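PDB 3KMI: putative membrane protein COG4129, which is of unproven function but probably belongs to a family of aromatic acid exporters, the crystallised part being its helical C-terminal domain. Local coordinates for residues V24-I28 and L88-Y92; F111-I115 and L128-L132. All blocks are in the same frame, centred on the assembly; numbering follows the deposited sequence. Where two conformers were deposited one is given.

Interaction 1 of 2, residues V24-I28 and L88-Y92; sequences VLIDI and LENLY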
loop_
_atom_site.group_PDB
_atom_site.type_symbol
_atom_site.label_atom_id
_atom_site.label_comp_id
_atom_site.label_asym_id
_atom_site.label_seq_id
_atom_site.Cartn_x
_atom_site.Cartn_y
_atom_site.Cartn_z
ATOM N N VAL A 24 -3.499 13.201 -10.615
ATOM C CA VAL A 24 -3.259 11.810 -10.984
ATOM C C VAL A 24 -4.425 10.975 -10.431
ATOM O O VAL A 24 -4.875 10.055 -11.078
ATOM C CB VAL A 24 -1.892 11.277 -10.443
ATOM C CG1 VAL A 24 -1.759 9.758 -10.724
ATOM C CG2 VAL A 24 -0.711 12.042 -11.080
ATOM N N LEU A 25 -4.862 11.258 -9.208
ATOM C CA LEU A 25 -5.990 10.518 -8.636
ATOM C C LEU A 25 -7.248 10.609 -9.519
ATOM O O LEU A 25 -7.939 9.608 -9.782
ATOM C CB LEU A 25 -6.258 11.007 -7.191
ATOM C CG LEU A 25 -7.320 10.210 -6.443
ATOM C CD1 LEU A 25 -6.779 8.824 -5.997
ATOM C CD2 LEU A 25 -7.852 10.965 -5.183
ATOM N N ILE A 26 -7.553 11.816 -9.973
ATOM C CA ILE A 26 -8.714 12.024 -10.838
ATOM C C ILE A 26 -8.524 11.292 -12.193
ATOM O O ILE A 26 -9.488 10.759 -12.758
ATOM C CB ILE A 26 -8.951 13.549 -11.037
ATOM C CG1 ILE A 26 -9.428 14.169 -9.714
ATOM C CG2 ILE A 26 -9.907 13.823 -12.177
ATOM C CD1 ILE A 26 -9.105 15.677 -9.557
ATOM N N ASP A 27 -7.288 11.282 -12.707
ATOM C CA ASP A 27 -7.005 10.502 -13.940
ATOM C C ASP A 27 -7.393 9.067 -13.710
ATOM O O ASP A 27 -7.964 8.457 -14.601
ATOM C CB ASP A 27 -5.517 10.485 -14.311
ATOM C CG ASP A 27 -5.008 11.811 -14.768
ATOM O OD1 ASP A 27 -5.825 12.644 -15.186
ATOM O OD2 ASP A 27 -3.765 12.011 -14.724
ATOM N N ILE A 28 -7.045 8.527 -12.533
ATOM C CA ILE A 28 -7.427 7.147 -12.173
ATOM C C ILE A 28 -8.966 6.927 -12.189
ATOM O O ILE A 28 -9.487 5.993 -12.849
ATOM C CB ILE A 28 -6.765 6.692 -10.846
ATOM C CG1 ILE A 28 -5.256 6.484 -11.082
ATOM C CG2 ILE A 28 -7.403 5.398 -10.332
ATOM C CD1 ILE A 28 -4.409 6.649 -9.789
ATOM N N LEU A 88 -1.027 5.798 -5.652
ATOM C CA LEU A 88 -1.508 6.102 -7.013
ATOM C C LEU A 88 -1.072 5.052 -8.019
ATOM O O LEU A 88 -1.893 4.552 -8.816
ATOM C CB LEU A 88 -1.059 7.503 -7.488
ATOM C CG LEU A 88 -1.663 8.724 -6.755
ATOM C CD1 LEU A 88 -0.897 10.027 -7.129
ATOM C CD2 LEU A 88 -3.172 8.852 -7.068
ATOM N N GLU A 89 0.219 4.720 -7.991
ATOM C CA GLU A 89 0.705 3.634 -8.861
ATOM C C GLU A 89 0.014 2.290 -8.582
ATOM O O GLU A 89 -0.300 1.573 -9.518
ATOM C CB GLU A 89 2.219 3.488 -8.716
ATOM C CG GLU A 89 2.932 4.672 -9.298
ATOM C CD GLU A 89 4.446 4.489 -9.274
ATOM O OE1 GLU A 89 5.029 4.289 -8.198
ATOM O OE2 GLU A 89 5.031 4.513 -10.335
ATOM N N ASN A 90 -0.204 1.962 -7.306
ATOM C CA ASN A 90 -0.954 0.754 -6.949
ATOM C C ASN A 90 -2.395 0.772 -7.503
ATOM O O ASN A 90 -2.858 -0.227 -8.046
ATOM C CB ASN A 90 -0.985 0.540 -5.438
ATOM C CG ASN A 90 0.393 0.354 -4.829
ATOM O OD1 ASN A 90 1.389 0.101 -5.534
ATOM N ND2 ASN A 90 0.457 0.458 -3.505
ATOM N N LEU A 91 -3.091 1.894 -7.334
ATOM C CA LEU A 91 -4.439 2.028 -7.881
ATOM C C LEU A 91 -4.412 1.840 -9.389
ATOM O O LEU A 91 -5.157 1.015 -9.911
ATOM C CB LEU A 91 -5.030 3.380 -7.512
ATOM C CG LEU A 91 -5.361 3.471 -6.019
ATOM C CD1 LEU A 91 -5.469 4.927 -5.608
ATOM C CD2 LEU A 91 -6.640 2.716 -5.700
ATOM N N TYR A 92 -3.536 2.578 -10.074
ATOM C CA TYR A 92 -3.428 2.466 -11.539
ATOM C C TYR A 92 -3.270 1.017 -11.995
ATOM O O TYR A 92 -3.967 0.588 -12.938
ATOM C CB TYR A 92 -2.267 3.312 -12.092
ATOM C CG TYR A 92 -2.083 3.139 -13.607
ATOM C CD1 TYR A 92 -2.916 3.814 -14.507
ATOM C CD2 TYR A 92 -1.078 2.327 -14.125
ATOM C CE1 TYR A 92 -2.745 3.683 -15.918
ATOM C CE2 TYR A 92 -0.903 2.185 -15.528
ATOM C CZ TYR A 92 -1.751 2.864 -16.400
ATOM O OH TYR A 92 -1.610 2.745 -17.752
#
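L88 reaches from helix 68-95 into a groove on helix 7-33, and its two methyl branches divide the work. L88 CD1 lies 3.7 Å from V24 CB, while L88 CD2 presses against the backbone of L25, 3.6 Å from L25 CA, and also touches L25 CD1. The short segments run almost parallel, 12° apart, with axes 10.1 Å from each other, close enough for a leucine to reach the opposite main chain. I28 answers from the other direction. With CG1 anti to its carbonyl carbon (chi1 -71°), I28 CD1 extends across to L88 CD2 at 3.7 Å and to L91 CB at 4.0 Å. The same methyl, I28 CD1, lies 3.4 Å from L88 O, a van der Waals contact only; that carbonyl already accepts the helical bond from Y92 N. A looser touch joins L25 CD1 to L91 CD1 at 4.1 Å. The side-chain contacts are apolar, almost all from branched aliphatic residues meshing between parallel helices. Other helices of the bundle close around them: L25 also packs on I112 of helix 103-117 and F167 of helix 148-176, L91 meets C160 of helix 148-176, and L48 of helix 41-61 touches L88.

Interaction 2 of 2, residues F111-I115 and L128-L132; sequences FIHKI and LLEEL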
loop_
_atom_site.group_PDB
_atom_site.type_symbol
_atom_site.label_atom_id
_atom_site.label_comp_id
_atom_site.label_asym_id
_atom_site.label_seq_id
_atom_site.Cartn_x
_atom_site.Cartn_y
_atom_site.Cartn_z
ATOM N N PHE A 111 -16.615 8.252 -6.191
ATOM C CA PHE A 111 -16.008 8.478 -4.856
ATOM C C PHE A 111 -14.560 9.016 -4.975
ATOM O O PHE A 111 -14.163 9.934 -4.244
ATOM C CB PHE A 111 -16.074 7.190 -4.021
ATOM C CG PHE A 111 -15.493 7.322 -2.622
ATOM C CD1 PHE A 111 -15.978 8.281 -1.730
ATOM C CD2 PHE A 111 -14.496 6.451 -2.192
ATOM C CE1 PHE A 111 -15.432 8.393 -0.417
ATOM C CE2 PHE A 111 -13.952 6.547 -0.899
ATOM C CZ PHE A 111 -14.415 7.536 -0.019
ATOM N N ILE A 112 -13.787 8.467 -5.910
ATOM C CA ILE A 112 -12.447 8.952 -6.186
ATOM C C ILE A 112 -12.450 10.398 -6.737
ATOM O O ILE A 112 -11.602 11.202 -6.367
ATOM C CB ILE A 112 -11.657 7.996 -7.155
ATOM C CG1 ILE A 112 -11.475 6.626 -6.480
ATOM C CG2 ILE A 112 -10.307 8.621 -7.501
ATOM C CD1 ILE A 112 -11.004 5.484 -7.399
ATOM N N HIS A 113 -13.377 10.710 -7.634
ATOM C CA HIS A 113 -13.576 12.117 -8.060
ATOM C C HIS A 113 -13.890 13.034 -6.894
ATOM O O HIS A 113 -13.375 14.154 -6.813
ATOM C CB HIS A 113 -14.703 12.261 -9.090
ATOM C CG HIS A 113 -14.286 11.946 -10.496
ATOM N ND1 HIS A 113 -14.890 10.965 -11.250
ATOM C CD2 HIS A 113 -13.343 12.500 -11.298
ATOM C CE1 HIS A 113 -14.318 10.904 -12.441
ATOM N NE2 HIS A 113 -13.370 11.819 -12.494
ATOM N N LYS A 114 -14.762 12.573 -6.011
ATOM C CA LYS A 114 -15.152 13.351 -4.856
ATOM C C LYS A 114 -13.903 13.637 -4.045
ATOM O O LYS A 114 -13.643 14.782 -3.636
ATOM C CB LYS A 114 -16.211 12.617 -4.025
ATOM C CG LYS A 114 -16.633 13.350 -2.751
ATOM C CD LYS A 114 -17.671 12.537 -2.013
ATOM C CE LYS A 114 -18.279 13.261 -0.817
ATOM N NZ LYS A 114 -19.351 12.384 -0.242
ATOM N N ILE A 115 -13.122 12.602 -3.811
ATOM C CA ILE A 115 -11.864 12.754 -3.064
ATOM C C ILE A 115 -10.931 13.761 -3.788
ATOM O O ILE A 115 -10.363 14.675 -3.170
ATOM C CB ILE A 115 -11.132 11.397 -2.846
ATOM C CG1 ILE A 115 -11.965 10.420 -1.976
ATOM C CG2 ILE A 115 -9.720 11.663 -2.243
ATOM C CD1 ILE A 115 -11.366 8.962 -1.873
ATOM N N LEU A 128 -14.917 11.023 4.730
ATOM C CA LEU A 128 -14.549 10.208 3.559
ATOM C C LEU A 128 -14.189 8.761 3.978
ATOM O O LEU A 128 -14.563 7.786 3.306
ATOM C CB LEU A 128 -13.411 10.889 2.778
ATOM C CG LEU A 128 -13.776 12.261 2.168
ATOM C CD1 LEU A 128 -12.558 12.912 1.544
ATOM C CD2 LEU A 128 -14.908 12.074 1.110
ATOM N N LEU A 129 -13.525 8.629 5.124
ATOM C CA LEU A 129 -13.237 7.294 5.654
ATOM C C LEU A 129 -14.519 6.506 6.005
ATOM O O LEU A 129 -14.610 5.318 5.681
ATOM C CB LEU A 129 -12.239 7.359 6.831
ATOM C CG LEU A 129 -10.786 7.718 6.482
ATOM C CD1 LEU A 129 -10.063 8.329 7.687
ATOM C CD2 LEU A 129 -10.036 6.505 5.929
ATOM N N GLU A 130 -15.488 7.159 6.660
ATOM C CA GLU A 130 -16.815 6.550 6.904
ATOM C C GLU A 130 -17.473 6.105 5.591
ATOM O O GLU A 130 -18.007 4.990 5.493
ATOM C CB GLU A 130 -17.766 7.521 7.618
ATOM C CG GLU A 130 -17.426 7.855 9.064
ATOM C CD GLU A 130 -18.151 9.106 9.552
ATOM O OE1 GLU A 130 -17.467 10.111 9.862
ATOM O OE2 GLU A 130 -19.405 9.099 9.598
ATOM N N GLU A 131 -17.424 6.983 4.584
ATOM C CA GLU A 131 -18.050 6.703 3.277
ATOM C C GLU A 131 -17.378 5.504 2.640
ATOM O O GLU A 131 -18.050 4.624 2.087
ATOM C CB GLU A 131 -17.997 7.918 2.342
ATOM C CG GLU A 131 -18.645 7.702 0.960
ATOM C CD GLU A 131 -18.713 8.999 0.093
ATOM O OE1 GLU A 131 -18.318 10.083 0.583
ATOM O OE2 GLU A 131 -19.174 8.922 -1.082
ATOM N N LEU A 132 -16.053 5.460 2.733
ATOM C CA LEU A 132 -15.290 4.298 2.260
ATOM C C LEU A 132 -15.707 2.998 2.969
ATOM O O LEU A 132 -15.876 1.947 2.312
ATOM C CB LEU A 132 -13.767 4.542 2.396
ATOM C CG LEU A 132 -12.844 3.453 1.882
ATOM C CD1 LEU A 132 -13.230 3.075 0.450
ATOM C CD2 LEU A 132 -11.399 3.984 1.884
#
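F111 reaches from helix 103-117 to L128, E131 and L132 of helix 124-140, the two helices forming an antiparallel hairpin within an all-helical bundle. The segments are 173° apart with axes 11.7 Å from each other, and the phenyl ring bridges much of that distance. Its CG stands anti to the backbone N (chi1 -179°), which sends the ring across to the partner helix. Among the apolar contacts, F111 CE2 meets L132 CD1 at 3.8 Å, and F111 CE1 meets L128 CD2 at 4.0 Å. I115 CD1, one helical turn along from F111, covers one face of the ring near its rim. Polar atoms also border the phenyl group: L128 O lies at the edge, close to the ring plane and 3.3 Å from F111 CZ, while E131 OE2 lies obliquely, 3.3 Å from F111 CD1. K114 and E131 supply the charged component. Both chains are extended and meet from opposite directions; E131 passes alongside the F111 ring, and K114 CE comes to 4.1 Å from L128 CD2. K114 is exposed, whereas the apolar residues are buried. K114 NZ donates to E131 OE1 at 2.7 Å, meeting this oxygen on its syn side, 24° out of the carboxylate plane.

Interactions 1 and 2 lie about 14 Å apart, centre to centre, in one helical bundle. They follow in series: 24-28 with 88-92 closes before 111-115 with 128-132 begins. The first joins helices distant in sequence, the second two neighbours in a hairpin, and helices 68-95 and 103-117 are consecutive. The two contacts touch where helix 7-33 meets helix 103-117: L25 CD2 lies 3.6 Å from I115 CG2, and I26 CG2 is 3.8 Å from H113 CD2. Helix 148-176 borders both, packing on L25 and L91 and on L128 and L132. Together they link four helices of the C-terminal domain, with L25 and I115 among the residues where they meet.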